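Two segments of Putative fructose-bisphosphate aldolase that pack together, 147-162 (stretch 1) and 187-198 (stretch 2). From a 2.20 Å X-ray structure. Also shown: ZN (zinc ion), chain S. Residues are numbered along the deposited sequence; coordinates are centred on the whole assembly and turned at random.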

# COMPACT_ATOMS: atom_id res chain seq x y z
N THR A 147 15.47 13.89 12.31
CA THR A 147 14.30 14.70 12.70
C THR A 147 14.28 16.07 12.05
O THR A 147 15.31 16.64 11.73
CB THR A 147 14.16 14.92 14.22
OG1 THR A 147 15.30 15.60 14.71
CG2 THR A 147 14.01 13.63 14.98
N GLU A 148 13.08 16.58 11.87
CA GLU A 148 12.85 17.90 11.28
C GLU A 148 11.94 18.57 12.27
O GLU A 148 11.09 17.91 12.84
CB GLU A 148 12.14 17.75 9.94
CG GLU A 148 11.65 19.04 9.28
CD GLU A 148 10.94 18.76 7.95
OE1 GLU A 148 11.40 17.88 7.18
OE2 GLU A 148 9.91 19.42 7.68
N ALA A 149 12.12 19.87 12.47
CA ALA A 149 11.28 20.66 13.34
C ALA A 149 10.93 21.97 12.68
O ALA A 149 11.55 22.36 11.67
CB ALA A 149 11.97 20.89 14.68
N GLU A 150 9.90 22.62 13.21
CA GLU A 150 9.40 23.89 12.65
C GLU A 150 9.57 25.05 13.62
O GLU A 150 8.76 25.24 14.56
CB GLU A 150 7.93 23.75 12.29
CG GLU A 150 7.34 24.97 11.60
CD GLU A 150 5.94 24.68 11.04
OE1 GLU A 150 5.75 23.63 10.39
OE2 GLU A 150 5.04 25.50 11.21
N PRO A 151 10.59 25.89 13.39
CA PRO A 151 10.85 27.01 14.31
C PRO A 151 9.95 28.17 13.96
O PRO A 151 10.43 29.26 13.63
CB PRO A 151 12.30 27.37 14.02
CG PRO A 151 12.53 26.93 12.62
CD PRO A 151 11.52 25.88 12.25
N GLY A 152 8.64 27.95 14.04
CA GLY A 152 7.68 29.02 13.73
C GLY A 152 6.34 28.36 13.59
O GLY A 152 6.16 27.26 14.12
N ARG A 153 5.40 29.02 12.93
CA ARG A 153 4.08 28.43 12.65
C ARG A 153 3.59 28.81 11.25
O ARG A 153 3.14 29.94 11.02
CB ARG A 153 3.04 28.85 13.68
CG ARG A 153 1.76 27.99 13.61
CD ARG A 153 0.75 28.49 14.64
NE ARG A 153 1.32 28.31 15.98
CZ ARG A 153 1.22 29.19 16.97
NH1 ARG A 153 0.57 30.35 16.80
NH2 ARG A 153 1.78 28.90 18.14
N ILE A 154 3.69 27.84 10.34
CA ILE A 154 3.05 27.88 9.04
C ILE A 154 1.55 27.73 9.24
O ILE A 154 1.07 26.86 10.01
CB ILE A 154 3.66 26.79 8.08
CG1 ILE A 154 5.17 27.03 7.90
CG2 ILE A 154 2.99 26.85 6.71
CD1 ILE A 154 5.94 25.84 7.31
N GLU A 155 0.78 28.60 8.58
CA GLU A 155 -0.66 28.55 8.68
C GLU A 155 -1.27 27.61 7.66
O GLU A 155 -0.68 27.33 6.63
CB GLU A 155 -1.24 29.95 8.51
CG GLU A 155 -0.87 30.89 9.65
CD GLU A 155 -1.53 32.26 9.53
OE1 GLU A 155 -0.88 33.16 8.97
OE2 GLU A 155 -2.69 32.41 9.98
N GLY A 156 -2.48 27.16 7.93
CA GLY A 156 -3.23 26.39 6.92
C GLY A 156 -3.31 24.91 7.27
O GLY A 156 -2.67 24.43 8.20
N GLY A 157 -4.15 24.21 6.51
CA GLY A 157 -4.33 22.78 6.72
C GLY A 157 -4.30 22.10 5.36
O GLY A 157 -4.41 22.76 4.31
N GLU A 158 -4.14 20.78 5.41
CA GLU A 158 -4.30 19.91 4.22
C GLU A 158 -4.98 18.62 4.71
O GLU A 158 -5.16 18.44 5.91
CB GLU A 158 -2.92 19.66 3.54
CG GLU A 158 -2.25 21.00 3.08
CD GLU A 158 -0.89 20.86 2.39
OE1 GLU A 158 -0.40 19.73 2.36
OE2 GLU A 158 -0.32 21.87 1.87
N ASP A 159 -5.41 17.77 3.78
CA ASP A 159 -5.88 16.45 4.13
C ASP A 159 -4.74 15.70 4.82
O ASP A 159 -3.74 15.40 4.19
CB ASP A 159 -6.30 15.69 2.86
CG ASP A 159 -6.99 14.37 3.16
OD1 ASP A 159 -7.50 14.18 4.30
OD2 ASP A 159 -7.01 13.51 2.25
N GLY A 160 -4.90 15.43 6.12
CA GLY A 160 -3.88 14.76 6.92
C GLY A 160 -3.04 15.72 7.75
O GLY A 160 -2.19 15.28 8.55
N VAL A 161 -3.26 17.03 7.56
CA VAL A 161 -2.49 18.06 8.32
C VAL A 161 -3.48 19.01 8.99
O VAL A 161 -4.26 19.65 8.29
CB VAL A 161 -1.48 18.82 7.38
CG1 VAL A 161 -0.66 19.92 8.13
CG2 VAL A 161 -0.53 17.82 6.69
N GLN A 162 -3.49 19.08 10.32
CA GLN A 162 -4.50 19.92 11.03
C GLN A 162 -4.45 21.42 10.67
O GLN A 162 -3.36 21.97 10.49
CB GLN A 162 -4.42 19.73 12.54
CG GLN A 162 -5.66 20.25 13.34
CD GLN A 162 -5.34 20.54 14.83
OE1 GLN A 162 -4.90 19.67 15.57
NE2 GLN A 162 -5.58 21.78 15.25
N TRP A 187 17.00 18.85 10.48
CA TRP A 187 16.43 19.76 9.47
C TRP A 187 15.43 20.73 10.08
O TRP A 187 14.81 20.43 11.08
CB TRP A 187 15.74 18.95 8.36
CG TRP A 187 16.54 17.76 7.88
CD1 TRP A 187 17.89 17.68 7.73
CD2 TRP A 187 16.02 16.51 7.43
NE1 TRP A 187 18.25 16.43 7.26
CE2 TRP A 187 17.11 15.69 7.07
CE3 TRP A 187 14.73 15.98 7.31
CZ2 TRP A 187 16.96 14.41 6.58
CZ3 TRP A 187 14.57 14.69 6.83
CH2 TRP A 187 15.68 13.92 6.47
N LEU A 188 15.29 21.91 9.47
CA LEU A 188 14.39 22.96 9.93
C LEU A 188 13.43 23.33 8.80
O LEU A 188 13.85 23.44 7.66
CB LEU A 188 15.18 24.23 10.32
CG LEU A 188 15.80 24.34 11.72
CD1 LEU A 188 16.41 25.71 11.94
CD2 LEU A 188 14.76 24.09 12.81
N ALA A 189 12.15 23.52 9.14
CA ALA A 189 11.10 23.93 8.21
C ALA A 189 10.76 25.36 8.55
O ALA A 189 9.99 25.60 9.48
CB ALA A 189 9.87 23.04 8.38
N PRO A 190 11.36 26.32 7.82
CA PRO A 190 11.08 27.69 8.27
C PRO A 190 9.74 28.21 7.77
O PRO A 190 9.26 27.82 6.71
CB PRO A 190 12.25 28.51 7.68
CG PRO A 190 12.80 27.66 6.46
CD PRO A 190 12.49 26.21 6.86
N ALA A 191 9.13 29.09 8.57
CA ALA A 191 7.97 29.89 8.18
C ALA A 191 8.47 31.24 7.64
O ALA A 191 9.04 32.04 8.37
CB ALA A 191 7.04 30.10 9.38
N PHE A 192 8.28 31.50 6.35
CA PHE A 192 8.82 32.73 5.79
C PHE A 192 7.88 33.31 4.75
O PHE A 192 8.33 33.96 3.83
CB PHE A 192 10.25 32.53 5.26
CG PHE A 192 10.36 31.61 4.07
CD1 PHE A 192 10.24 30.22 4.24
CD2 PHE A 192 10.59 32.13 2.78
CE1 PHE A 192 10.33 29.36 3.15
CE2 PHE A 192 10.71 31.27 1.66
CZ PHE A 192 10.57 29.89 1.83
N GLY A 193 6.57 33.06 4.92
CA GLY A 193 5.53 33.53 4.00
C GLY A 193 4.81 32.39 3.28
O GLY A 193 3.71 32.58 2.72
N ASN A 194 5.41 31.21 3.30
CA ASN A 194 4.75 30.02 2.79
C ASN A 194 3.53 29.63 3.67
O ASN A 194 3.43 30.04 4.84
CB ASN A 194 5.72 28.85 2.62
CG ASN A 194 6.55 28.58 3.85
OD1 ASN A 194 6.78 29.46 4.68
ND2 ASN A 194 7.04 27.35 3.96
N VAL A 195 2.60 28.90 3.06
CA VAL A 195 1.29 28.59 3.65
C VAL A 195 0.95 27.18 3.16
O VAL A 195 1.23 26.80 1.99
CB VAL A 195 0.19 29.61 3.14
CG1 VAL A 195 -1.18 29.07 3.28
CG2 VAL A 195 0.23 30.90 3.88
N HIS A 196 0.41 26.37 4.05
CA HIS A 196 -0.21 25.10 3.63
C HIS A 196 -1.55 25.39 2.97
O HIS A 196 -2.28 26.25 3.42
CB HIS A 196 -0.41 24.18 4.83
CG HIS A 196 0.85 23.58 5.36
ND1 HIS A 196 1.23 23.67 6.68
CD2 HIS A 196 1.83 22.89 4.73
CE1 HIS A 196 2.37 23.04 6.85
NE2 HIS A 196 2.77 22.56 5.68
N GLY A 197 -1.87 24.61 1.94
CA GLY A 197 -3.12 24.79 1.18
C GLY A 197 -3.13 25.98 0.22
O GLY A 197 -2.10 26.46 -0.21
N ASN A 198 -4.32 26.45 -0.10
CA ASN A 198 -4.52 27.45 -1.17
C ASN A 198 -4.09 28.82 -0.66
O ASN A 198 -4.55 29.25 0.39
CB ASN A 198 -5.99 27.44 -1.57
CG ASN A 198 -6.25 28.02 -2.97
OD1 ASN A 198 -5.99 29.20 -3.25
ND2 ASN A 198 -6.82 27.19 -3.84
ZN ZN S . 4.05 20.84 5.22
O HOH W 1 -0.06 24.60 8.69
O HOH W 2 1.82 30.67 6.98
O HOH W 3 -5.57 26.14 4.38

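The contact opens as a short parallel ladder and, farther along, includes a metal ligand. Trp187 N donates to Thr147 O (3.1 Å), Ala149 N to Trp187 O (3.1 Å) and Ala189 N to Ala149 O (2.8 Å), three backbone hydrogen bonds that follow the parallel register. Glu148 and Trp187 share one face of this sheet; Glu148, t at chi1 and chi2, is extended and brings OE1 to the edge of the indole, 3.8 Å from Trp187 CE3.

Beyond the strands, side chains contribute more of the contact, with one further backbone hydrogen bond. Glu150, also t,t, reaches along its own loop, where OE2 accepts from Ile154 N at 2.8 Å. Ile154, rotamer m,t, points toward the other stretch and spreads its branches: CG1 lies 3.9 Å from Ala191 CB, while CG2 sits over one face of the His196 imidazole, 4.0 Å from the ring centroid.

His196 is held from several directions. Its N donates to Glu155 O (3.0 Å), its m rotamer accompanies NE2 binding zinc at 2.2 Å, and ND1 donates to a water, 2.6 Å from its oxygen, that also donates to Ile154 O and Gly156 O. Glu158, m,t, accepts from Gly197 N through OE2 (3.1 Å). Gly156 leaves necessary room: an ideal CB would lie 2.2 Å from His196 O, a clash.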